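Local coordinates for occlusion-derived virus envelope protein E66 (PDB 3VSN) that cleaves non-sulfated chondroitin as a lyase of the viral envelope and is essential for oral infectivity, perhaps by digesting the chondroitin sulfate barrier of the host midgut, at residues A[594-598]-A[599-603]; A[615-618]-A[619-623]; A[636-640]-A[641-645]. All coordinates share one frame; numbering follows the deposited sequence.

Contact 1: residues A[594-598]-A[599-603]; sequences MVKEN and NKVSF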
ATOM      1  N   MET A 594      15.025 -12.807 -16.016  1.00 11.80           N
ATOM      2  CA  MET A 594      16.326 -12.143 -16.014  1.00 12.16           C
ATOM      3  C   MET A 594      16.199 -10.715 -16.519  1.00 11.92           C
ATOM      4  O   MET A 594      15.426 -10.447 -17.443  1.00 11.54           O
ATOM      5  CB  MET A 594      17.315 -12.904 -16.909  1.00 12.94           C
ATOM      6  CG  MET A 594      18.723 -12.317 -16.933  1.00 14.00           C
ATOM      7  SD  MET A 594      19.633 -12.667 -18.458  1.00 16.12           S
ATOM      8  CE  MET A 594      18.965 -11.391 -19.515  1.00 15.34           C
ATOM      9  N   VAL A 595      16.958  -9.807 -15.910  1.00 11.71           N
ATOM     10  CA  VAL A 595      17.079  -8.435 -16.396  1.00 12.01           C
ATOM     11  C   VAL A 595      18.555  -8.070 -16.472  1.00 12.36           C
ATOM     12  O   VAL A 595      19.316  -8.362 -15.549  1.00 12.37           O
ATOM     13  CB  VAL A 595      16.330  -7.426 -15.494  1.00 12.01           C
ATOM     14  CG1 VAL A 595      16.542  -5.996 -15.983  1.00 11.97           C
ATOM     15  CG2 VAL A 595      14.842  -7.744 -15.464  1.00 11.88           C
ATOM     16  N   LYS A 596      18.948  -7.443 -17.579  1.00 12.77           N
ATOM     17  CA  LYS A 596      20.321  -6.979 -17.776  1.00 13.41           C
ATOM     18  C   LYS A 596      20.320  -5.484 -18.043  1.00 13.81           C
ATOM     19  O   LYS A 596      19.594  -4.999 -18.914  1.00 13.79           O
ATOM     20  CB  LYS A 596      20.989  -7.727 -18.939  1.00 13.39           C
ATOM     21  CG  LYS A 596      22.340  -7.165 -19.361  1.00 13.77           C
ATOM     22  CD  LYS A 596      23.012  -8.025 -20.419  1.00 13.91           C
ATOM     23  CE  LYS A 596      24.190  -7.297 -21.050  1.00 14.33           C
ATOM     24  NZ  LYS A 596      23.757  -6.274 -22.044  1.00 14.27           N
ATOM     25  N   GLU A 597      21.137  -4.759 -17.286  1.00 14.65           N
ATOM     26  CA  GLU A 597      21.267  -3.322 -17.453  1.00 15.84           C
ATOM     27  C   GLU A 597      22.671  -2.893 -17.068  1.00 16.81           C
ATOM     28  O   GLU A 597      23.155  -3.205 -15.973  1.00 16.52           O
ATOM     29  CB  GLU A 597      20.215  -2.572 -16.620  1.00 15.87           C
ATOM     30  CG  GLU A 597      20.342  -1.058 -16.700  1.00 16.26           C
ATOM     31  CD  GLU A 597      19.299  -0.314 -15.884  1.00 16.58           C
ATOM     32  OE1 GLU A 597      18.720  -0.888 -14.935  1.00 16.35           O
ATOM     33  OE2 GLU A 597      19.069   0.872 -16.203  1.00 17.02           O
ATOM     34  N   ASN A 598      23.310  -2.167 -17.984  1.00 18.13           N
ATOM     35  CA  ASN A 598      24.707  -1.773 -17.847  1.00 19.45           C
ATOM     36  C   ASN A 598      25.583  -3.017 -17.680  1.00 19.77           C
ATOM     37  O   ASN A 598      25.548  -3.900 -18.537  1.00 20.87           O
ATOM     38  CB  ASN A 598      24.879  -0.745 -16.717  1.00 19.83           C
ATOM     39  CG  ASN A 598      24.053   0.511 -16.949  1.00 20.46           C
ATOM     40  OD1 ASN A 598      23.920   0.978 -18.085  1.00 20.98           O
ATOM     41  ND2 ASN A 598      23.490   1.062 -15.880  1.00 20.54           N
ATOM     42  N   ASN A 599      26.329  -3.105 -16.583  1.00 20.50           N
ATOM     43  CA  ASN A 599      27.186  -4.261 -16.319  1.00 20.81           C
ATOM     44  C   ASN A 599      26.617  -5.182 -15.231  1.00 20.08           C
ATOM     45  O   ASN A 599      27.363  -5.900 -14.561  1.00 19.63           O
ATOM     46  CB  ASN A 599      28.600  -3.793 -15.939  1.00 22.72           C
ATOM     47  CG  ASN A 599      28.655  -3.146 -14.562  1.00 24.47           C
ATOM     48  OD1 ASN A 599      27.675  -2.558 -14.089  1.00 26.16           O
ATOM     49  ND2 ASN A 599      29.805  -3.261 -13.902  1.00 25.41           N
ATOM     50  N   LYS A 600      25.300  -5.145 -15.052  1.00 18.57           N
ATOM     51  CA  LYS A 600      24.647  -5.906 -13.990  1.00 18.12           C
ATOM     52  C   LYS A 600      23.555  -6.796 -14.566  1.00 16.86           C
ATOM     53  O   LYS A 600      22.812  -6.373 -15.447  1.00 16.24           O
ATOM     54  CB  LYS A 600      24.061  -4.946 -12.953  1.00 19.39           C
ATOM     55  CG  LYS A 600      23.448  -5.609 -11.733  1.00 21.07           C
ATOM     56  CD  LYS A 600      22.785  -4.568 -10.842  1.00 22.58           C
ATOM     57  CE  LYS A 600      22.249  -5.187  -9.560  1.00 23.59           C
ATOM     58  NZ  LYS A 600      21.097  -6.094  -9.834  1.00 24.86           N
ATOM     59  N   VAL A 601      23.475  -8.033 -14.078  1.00 15.50           N
ATOM     60  CA  VAL A 601      22.408  -8.955 -14.467  1.00 14.58           C
ATOM     61  C   VAL A 601      21.815  -9.594 -13.213  1.00 13.99           C
ATOM     62  O   VAL A 601      22.554  -9.992 -12.307  1.00 13.61           O
ATOM     63  CB  VAL A 601      22.909 -10.070 -15.417  1.00 14.84           C
ATOM     64  CG1 VAL A 601      21.766 -10.991 -15.809  1.00 14.76           C
ATOM     65  CG2 VAL A 601      23.529  -9.483 -16.671  1.00 15.33           C
ATOM     66  N   SER A 602      20.487  -9.685 -13.171  1.00 12.92           N
ATOM     67  CA  SER A 602      19.788 -10.374 -12.088  1.00 12.66           C
ATOM     68  C   SER A 602      18.916 -11.510 -12.634  1.00 12.28           C
ATOM     69  O   SER A 602      18.243 -11.337 -13.653  1.00 12.04           O
ATOM     70  CB  SER A 602      18.931  -9.380 -11.300  1.00 12.94           C
ATOM     71  OG  SER A 602      18.070 -10.059 -10.403  1.00 13.95           O
ATOM     72  N   PHE A 603      18.947 -12.662 -11.955  1.00 11.56           N
ATOM     73  CA  PHE A 603      18.104 -13.824 -12.274  1.00 11.29           C
ATOM     74  C   PHE A 603      17.297 -14.221 -11.052  1.00 11.08           C
ATOM     75  O   PHE A 603      17.778 -14.088  -9.927  1.00 10.95           O
ATOM     76  CB  PHE A 603      18.955 -15.059 -12.576  1.00 11.32           C
ATOM     77  CG  PHE A 603      19.690 -15.022 -13.880  1.00 11.40           C
ATOM     78  CD1 PHE A 603      20.958 -14.462 -13.958  1.00 11.37           C
ATOM     79  CD2 PHE A 603      19.150 -15.629 -15.015  1.00 11.48           C
ATOM     80  CE1 PHE A 603      21.662 -14.466 -15.153  1.00 11.57           C
ATOM     81  CE2 PHE A 603      19.852 -15.638 -16.216  1.00 11.40           C
ATOM     82  CZ  PHE A 603      21.107 -15.050 -16.282  1.00 11.51           C
TER
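M594 lies alongside the ring of F603, the two side chains pointing the same way from a non-hydrogen-bonded pair of adjacent strands. With CG anti to the backbone N (chi1 -178°), the methionine chain runs out over one face of the ring, and CG sits 3.7 Å from the F603 ring centroid, 16° off the normal, a CH-pi contact displaced toward the rim. SD, carried on by the extended chain, meets the ring obliquely, 3.5 Å from F603 CZ, a Met-aromatic contact; the bend at chi3 turns only CE. V601 gives one methyl to each of M594 and K596 on the adjacent strand, CG1 to M594 CG at 3.5 Å and CG2 to K596 CG at 3.7 Å, on the side where F621 of helix 614-623 touches it. The end of K596 leaves for a salt bridge with E626. V595 and S602 exchange main-chain bonds. Next to the turn, E597 N to K600 O is 3.0 Å and straight at 169°, whereas K600 N reaches E597 O from above the carbonyl plane. N599 CB packs back on N598 C (3.6 Å) at the last corner of the type II' turn from E597 to K600, which closes a two-residue beta hairpin.

Contact 2: residues A[615-618]-A[619-623]; sequences SVIM and NSFTS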
ATOM      1  N   SER A 615      24.227 -23.594 -17.238  1.00 12.97           N
ATOM      2  CA  SER A 615      23.536 -23.719 -18.528  1.00 13.14           C
ATOM      3  C   SER A 615      22.330 -22.786 -18.668  1.00 13.00           C
ATOM      4  O   SER A 615      22.010 -22.345 -19.777  1.00 12.94           O
ATOM      5  CB  SER A 615      23.128 -25.175 -18.795  1.00 13.48           C
ATOM      6  OG  SER A 615      22.208 -25.647 -17.823  1.00 13.77           O
ATOM      7  N   VAL A 616      21.670 -22.488 -17.549  1.00 12.76           N
ATOM      8  CA  VAL A 616      20.546 -21.548 -17.548  1.00 12.71           C
ATOM      9  C   VAL A 616      21.055 -20.141 -17.864  1.00 12.69           C
ATOM     10  O   VAL A 616      20.457 -19.417 -18.665  1.00 12.52           O
ATOM     11  CB  VAL A 616      19.763 -21.583 -16.212  1.00 12.82           C
ATOM     12  CG1 VAL A 616      18.799 -20.404 -16.102  1.00 12.76           C
ATOM     13  CG2 VAL A 616      19.003 -22.897 -16.083  1.00 12.81           C
ATOM     14  N   ILE A 617      22.169 -19.769 -17.240  1.00 12.64           N
ATOM     15  CA  ILE A 617      22.811 -18.484 -17.500  1.00 12.73           C
ATOM     16  C   ILE A 617      23.239 -18.390 -18.970  1.00 13.04           C
ATOM     17  O   ILE A 617      22.951 -17.391 -19.640  1.00 12.53           O
ATOM     18  CB  ILE A 617      24.017 -18.258 -16.554  1.00 12.74           C
ATOM     19  CG1 ILE A 617      23.544 -18.250 -15.093  1.00 12.80           C
ATOM     20  CG2 ILE A 617      24.733 -16.956 -16.889  1.00 12.76           C
ATOM     21  CD1 ILE A 617      24.648 -18.395 -14.064  1.00 13.03           C
ATOM     22  N   MET A 618      23.903 -19.438 -19.462  1.00 13.36           N
ATOM     23  CA  MET A 618      24.377 -19.490 -20.849  1.00 14.13           C
ATOM     24  C   MET A 618      23.222 -19.395 -21.852  1.00 13.83           C
ATOM     25  O   MET A 618      23.295 -18.624 -22.811  1.00 13.62           O
ATOM     26  CB  MET A 618      25.215 -20.757 -21.094  1.00 15.24           C
ATOM     27  CG  MET A 618      25.755 -20.923 -22.518  1.00 16.73           C
ATOM     28  SD  MET A 618      24.574 -21.566 -23.733  1.00 19.10           S
ATOM     29  CE  MET A 618      24.185 -23.172 -23.033  1.00 18.29           C
ATOM     30  N   ASN A 619      22.164 -20.172 -21.627  1.00 13.58           N
ATOM     31  CA  ASN A 619      20.992 -20.135 -22.507  1.00 13.63           C
ATOM     32  C   ASN A 619      20.308 -18.769 -22.506  1.00 12.90           C
ATOM     33  O   ASN A 619      19.867 -18.296 -23.558  1.00 12.60           O
ATOM     34  CB  ASN A 619      19.989 -21.242 -22.153  1.00 14.45           C
ATOM     35  CG  ASN A 619      20.449 -22.618 -22.614  1.00 15.33           C
ATOM     36  OD1 ASN A 619      21.065 -22.761 -23.669  1.00 16.97           O
ATOM     37  ND2 ASN A 619      20.138 -23.638 -21.831  1.00 15.57           N
ATOM     38  N   SER A 620      20.239 -18.140 -21.332  1.00 12.24           N
ATOM     39  CA  SER A 620      19.616 -16.822 -21.194  1.00 12.05           C
ATOM     40  C   SER A 620      20.386 -15.766 -21.978  1.00 11.95           C
ATOM     41  O   SER A 620      19.793 -14.987 -22.730  1.00 11.88           O
ATOM     42  CB  SER A 620      19.510 -16.422 -19.719  1.00 11.77           C
ATOM     43  OG  SER A 620      18.722 -17.357 -19.000  1.00 11.83           O
ATOM     44  N   PHE A 621      21.709 -15.754 -21.808  1.00 11.93           N
ATOM     45  CA  PHE A 621      22.577 -14.808 -22.511  1.00 11.91           C
ATOM     46  C   PHE A 621      22.521 -15.018 -24.027  1.00 11.80           C
ATOM     47  O   PHE A 621      22.520 -14.053 -24.792  1.00 11.62           O
ATOM     48  CB  PHE A 621      24.023 -14.898 -22.000  1.00 12.15           C
ATOM     49  CG  PHE A 621      24.229 -14.341 -20.608  1.00 12.41           C
ATOM     50  CD1 PHE A 621      23.279 -13.518 -20.002  1.00 12.60           C
ATOM     51  CD2 PHE A 621      25.408 -14.614 -19.914  1.00 12.68           C
ATOM     52  CE1 PHE A 621      23.485 -13.004 -18.727  1.00 12.62           C
ATOM     53  CE2 PHE A 621      25.622 -14.095 -18.643  1.00 12.65           C
ATOM     54  CZ  PHE A 621      24.659 -13.295 -18.049  1.00 12.61           C
ATOM     55  N   THR A 622      22.469 -16.281 -24.449  1.00 11.82           N
ATOM     56  CA  THR A 622      22.289 -16.637 -25.861  1.00 11.92           C
ATOM     57  C   THR A 622      20.955 -16.096 -26.406  1.00 11.78           C
ATOM     58  O   THR A 622      20.909 -15.507 -27.491  1.00 11.66           O
ATOM     59  CB  THR A 622      22.390 -18.171 -26.061  1.00 12.07           C
ATOM     60  OG1 THR A 622      23.666 -18.634 -25.588  1.00 12.23           O
ATOM     61  CG2 THR A 622      22.226 -18.559 -27.532  1.00 12.14           C
ATOM     62  N   SER A 623      19.882 -16.270 -25.637  1.00 11.62           N
ATOM     63  CA  SER A 623      18.554 -15.794 -26.041  1.00 11.66           C
ATOM     64  C   SER A 623      18.466 -14.277 -26.234  1.00 11.68           C
ATOM     65  O   SER A 623      17.762 -13.808 -27.130  1.00 11.95           O
ATOM     66  CB  SER A 623      17.489 -16.267 -25.054  1.00 11.58           C
ATOM     67  OG  SER A 623      17.315 -17.672 -25.158  1.00 11.58           O
TER
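I617 and F621, one turn apart on the short alpha helix 614-623, lie side by side on its buried flank, where I617 CG2 comes 3.5 Å from F621 CE2. The branch that touches is the methyl standing anti to the backbone N, and the phenylalanine ring is swung back along the helix, so that the carbonyl oxygen I617 O lies over one ring face, 3.4 Å from F621 CG. The same oxygen accepts the regular alpha-helical bond from F621 N, four residues on, at a nearly straight 167°. This flank is pressed against the neighbouring antiparallel sheet: I617 rests on F603 and F656, and F621 on M594, V601 and I658. S620 is buried beside them, and its hydroxyl turns back on the helix, OG donating to V616 O at 2.7 Å. S620 N bonds to that same acceptor from the opposite face of its carbonyl plane, so two donors from one residue grip one oxygen.

The other flank, with S615, M618, N619 and T622, is exposed, and at M618 and N619 it is looser. Here M618 bends at chi2 and chi3 and folds its thioether back along the helix surface, bringing CE to 3.2 Å from N619 OD1 and SD to 3.6 Å from T622 OG1; crystal neighbours touch this side, so its conformation may partly reflect the lattice. The double grip of S620 recurs at T622: OG1, anti to its carbonyl carbon (chi1 -58°), donates to M618 O at 2.8 Å from above the carbonyl plane, while T622 N reaches M618 O from the other face at 3.0 Å.

Contact 3: residues A[636-640]-A[641-645]; sequences CFVYG and NGFKL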
ATOM      1  N   CYS A 636      26.623 -14.547  -4.931  1.00 13.69           N
ATOM      2  CA  CYS A 636      26.498 -15.992  -4.973  1.00 13.82           C
ATOM      3  C   CYS A 636      27.872 -16.611  -5.201  1.00 13.92           C
ATOM      4  O   CYS A 636      28.842 -15.890  -5.425  1.00 13.94           O
ATOM      5  CB  CYS A 636      25.478 -16.423  -6.041  1.00 13.41           C
ATOM      6  SG  CYS A 636      25.722 -15.715  -7.691  1.00 13.18           S
ATOM      7  N   PHE A 637      27.959 -17.937  -5.129  1.00 14.39           N
ATOM      8  CA  PHE A 637      29.250 -18.621  -5.235  1.00 14.60           C
ATOM      9  C   PHE A 637      29.117 -19.939  -5.986  1.00 14.77           C
ATOM     10  O   PHE A 637      28.055 -20.571  -5.950  1.00 14.53           O
ATOM     11  CB  PHE A 637      29.866 -18.839  -3.843  1.00 14.79           C
ATOM     12  CG  PHE A 637      29.094 -19.798  -2.967  1.00 15.06           C
ATOM     13  CD1 PHE A 637      27.965 -19.377  -2.272  1.00 15.22           C
ATOM     14  CD2 PHE A 637      29.507 -21.123  -2.826  1.00 15.28           C
ATOM     15  CE1 PHE A 637      27.255 -20.258  -1.466  1.00 15.36           C
ATOM     16  CE2 PHE A 637      28.802 -22.009  -2.019  1.00 15.47           C
ATOM     17  CZ  PHE A 637      27.675 -21.573  -1.336  1.00 15.44           C
ATOM     18  N   VAL A 638      30.196 -20.345  -6.656  1.00 15.05           N
ATOM     19  CA  VAL A 638      30.228 -21.593  -7.420  1.00 15.72           C
ATOM     20  C   VAL A 638      29.908 -22.776  -6.514  1.00 16.10           C
ATOM     21  O   VAL A 638      30.556 -22.982  -5.484  1.00 16.07           O
ATOM     22  CB  VAL A 638      31.583 -21.811  -8.136  1.00 15.61           C
ATOM     23  CG1 VAL A 638      31.640 -23.188  -8.786  1.00 15.87           C
ATOM     24  CG2 VAL A 638      31.821 -20.734  -9.185  1.00 15.85           C
ATOM     25  N   TYR A 639      28.893 -23.538  -6.908  1.00 16.62           N
ATOM     26  CA  TYR A 639      28.378 -24.644  -6.118  1.00 17.44           C
ATOM     27  C   TYR A 639      27.780 -25.651  -7.086  1.00 17.56           C
ATOM     28  O   TYR A 639      26.856 -25.320  -7.824  1.00 17.45           O
ATOM     29  CB  TYR A 639      27.300 -24.124  -5.166  1.00 18.29           C
ATOM     30  CG  TYR A 639      26.671 -25.168  -4.275  1.00 19.41           C
ATOM     31  CD1 TYR A 639      25.501 -25.832  -4.660  1.00 19.78           C
ATOM     32  CD2 TYR A 639      27.238 -25.483  -3.038  1.00 19.90           C
ATOM     33  CE1 TYR A 639      24.919 -26.788  -3.840  1.00 20.67           C
ATOM     34  CE2 TYR A 639      26.663 -26.437  -2.212  1.00 20.81           C
ATOM     35  CZ  TYR A 639      25.508 -27.083  -2.618  1.00 20.97           C
ATOM     36  OH  TYR A 639      24.941 -28.028  -1.799  1.00 22.16           O
ATOM     37  N   GLY A 640      28.305 -26.873  -7.094  1.00 17.76           N
ATOM     38  CA  GLY A 640      27.899 -27.860  -8.094  1.00 17.29           C
ATOM     39  C   GLY A 640      28.095 -27.312  -9.499  1.00 17.02           C
ATOM     40  O   GLY A 640      29.087 -26.635  -9.777  1.00 17.31           O
ATOM     41  N   ASN A 641      27.131 -27.569 -10.377  1.00 16.77           N
ATOM     42  CA  ASN A 641      27.227 -27.122 -11.766  1.00 16.46           C
ATOM     43  C   ASN A 641      26.589 -25.747 -11.985  1.00 15.80           C
ATOM     44  O   ASN A 641      25.867 -25.532 -12.959  1.00 15.51           O
ATOM     45  CB  ASN A 641      26.603 -28.164 -12.704  1.00 16.73           C
ATOM     46  CG  ASN A 641      27.169 -28.101 -14.111  1.00 17.01           C
ATOM     47  OD1 ASN A 641      28.305 -27.677 -14.321  1.00 17.53           O
ATOM     48  ND2 ASN A 641      26.378 -28.544 -15.084  1.00 17.30           N
ATOM     49  N   GLY A 642      26.864 -24.820 -11.071  1.00 15.27           N
ATOM     50  CA  GLY A 642      26.304 -23.477 -11.150  1.00 14.87           C
ATOM     51  C   GLY A 642      26.684 -22.637  -9.949  1.00 14.69           C
ATOM     52  O   GLY A 642      27.791 -22.767  -9.424  1.00 14.57           O
ATOM     53  N   PHE A 643      25.762 -21.780  -9.518  1.00 14.24           N
ATOM     54  CA  PHE A 643      25.990 -20.890  -8.381  1.00 14.22           C
ATOM     55  C   PHE A 643      24.913 -21.064  -7.323  1.00 14.16           C
ATOM     56  O   PHE A 643      23.780 -21.419  -7.633  1.00 14.20           O
ATOM     57  CB  PHE A 643      25.997 -19.427  -8.825  1.00 14.10           C
ATOM     58  CG  PHE A 643      27.070 -19.094  -9.812  1.00 14.09           C
ATOM     59  CD1 PHE A 643      28.327 -18.676  -9.381  1.00 14.00           C
ATOM     60  CD2 PHE A 643      26.817 -19.171 -11.180  1.00 13.89           C
ATOM     61  CE1 PHE A 643      29.317 -18.359 -10.298  1.00 14.13           C
ATOM     62  CE2 PHE A 643      27.804 -18.855 -12.097  1.00 14.09           C
ATOM     63  CZ  PHE A 643      29.056 -18.448 -11.657  1.00 14.12           C
ATOM     64  N   LYS A 644      25.276 -20.786  -6.079  1.00 14.02           N
ATOM     65  CA  LYS A 644      24.354 -20.840  -4.959  1.00 14.03           C
ATOM     66  C   LYS A 644      24.363 -19.474  -4.286  1.00 13.75           C
ATOM     67  O   LYS A 644      25.415 -18.862  -4.152  1.00 13.48           O
ATOM     68  CB  LYS A 644      24.800 -21.926  -3.984  1.00 14.45           C
ATOM     69  CG  LYS A 644      23.951 -22.094  -2.737  1.00 15.09           C
ATOM     70  CD  LYS A 644      24.452 -23.288  -1.937  1.00 16.04           C
ATOM     71  CE  LYS A 644      23.821 -23.365  -0.560  1.00 16.74           C
ATOM     72  NZ  LYS A 644      22.386 -23.751  -0.659  1.00 17.70           N
ATOM     73  N   LEU A 645      23.192 -19.004  -3.863  1.00 13.61           N
ATOM     74  CA  LEU A 645      23.077 -17.710  -3.188  1.00 13.71           C
ATOM     75  C   LEU A 645      23.907 -17.660  -1.904  1.00 14.17           C
ATOM     76  O   LEU A 645      23.908 -18.617  -1.129  1.00 14.02           O
ATOM     77  CB  LEU A 645      21.613 -17.407  -2.861  1.00 13.43           C
ATOM     78  CG  LEU A 645      20.654 -17.180  -4.036  1.00 13.32           C
ATOM     79  CD1 LEU A 645      19.218 -17.141  -3.536  1.00 13.16           C
ATOM     80  CD2 LEU A 645      20.994 -15.908  -4.806  1.00 13.20           C
TER
HETATM   81  O   HOH W   1      24.299 -24.608  -8.378  1.00 26.19           O
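K644 lays its aliphatic chain over the ring of Y639, with CD 3.6 Å from the ring centroid and just 7° off the normal, a centred CH-pi contact. The side chains run side by side, and already at their roots K644 CB meets Y639 CB at 3.5 Å. The lysine, extended as far as CE with only NZ turned aside at chi4, keeps its methylenes over the tyrosine; NZ lies farther out, where any cation-pi attraction is at most weak. K644 also meets F637, roughly at right angles to the tyrosine contact, with F637 CZ 3.7 Å from K644 CD. F637 has CG between its backbone N and carbonyl carbon (chi1 66°), which brings the ring against the lysine, with K644 CB over one face and the L645 carbonyl oxygen near its edge.

These strands form a tight beta hairpin, turning at G640 and N641. The segment axes diverge from antiparallel, at 135°, and the strands are strongly twisted. F637 and K644 exchange main-chain bonds, K644 N to F637 O being 2.8 Å. Toward the turn, Y639 N to G642 O is 2.9 Å, but the return bond is weak, and a water donates to Y639 O.

F643 projects from the opposite face to K644 and packs edge-to-face with F614 and F656. V638 CG2 approaches F643 CE1 at 3.6 Å, and C636 SG makes an oblique sulfur-aromatic contact with that ring, 4.9 Å from its centroid.

How the contacts relate
From the N terminus, the three contacts come in series, neither nested nor crossed. Contact 1 closes a hairpin between strands 592-597 and 600-605, central in a seven-stranded antiparallel sheet. The chain passes through strand 611-613 into contact 2, which closes no loop but runs between successive turns of helix 614-623; the helix lies back across that hairpin, with F603 CE2 3.5 Å from S620 OG. Contact 3 closes a second hairpin, whose strand 642-645 pairs with strand 611-613 in a small three-stranded sheet. I617 CD1 and F643 CD2, 3.7 Å apart, join it to the helix, but it does not touch contact 1. The helix touches both sheets, which also meet directly through F656 and F654.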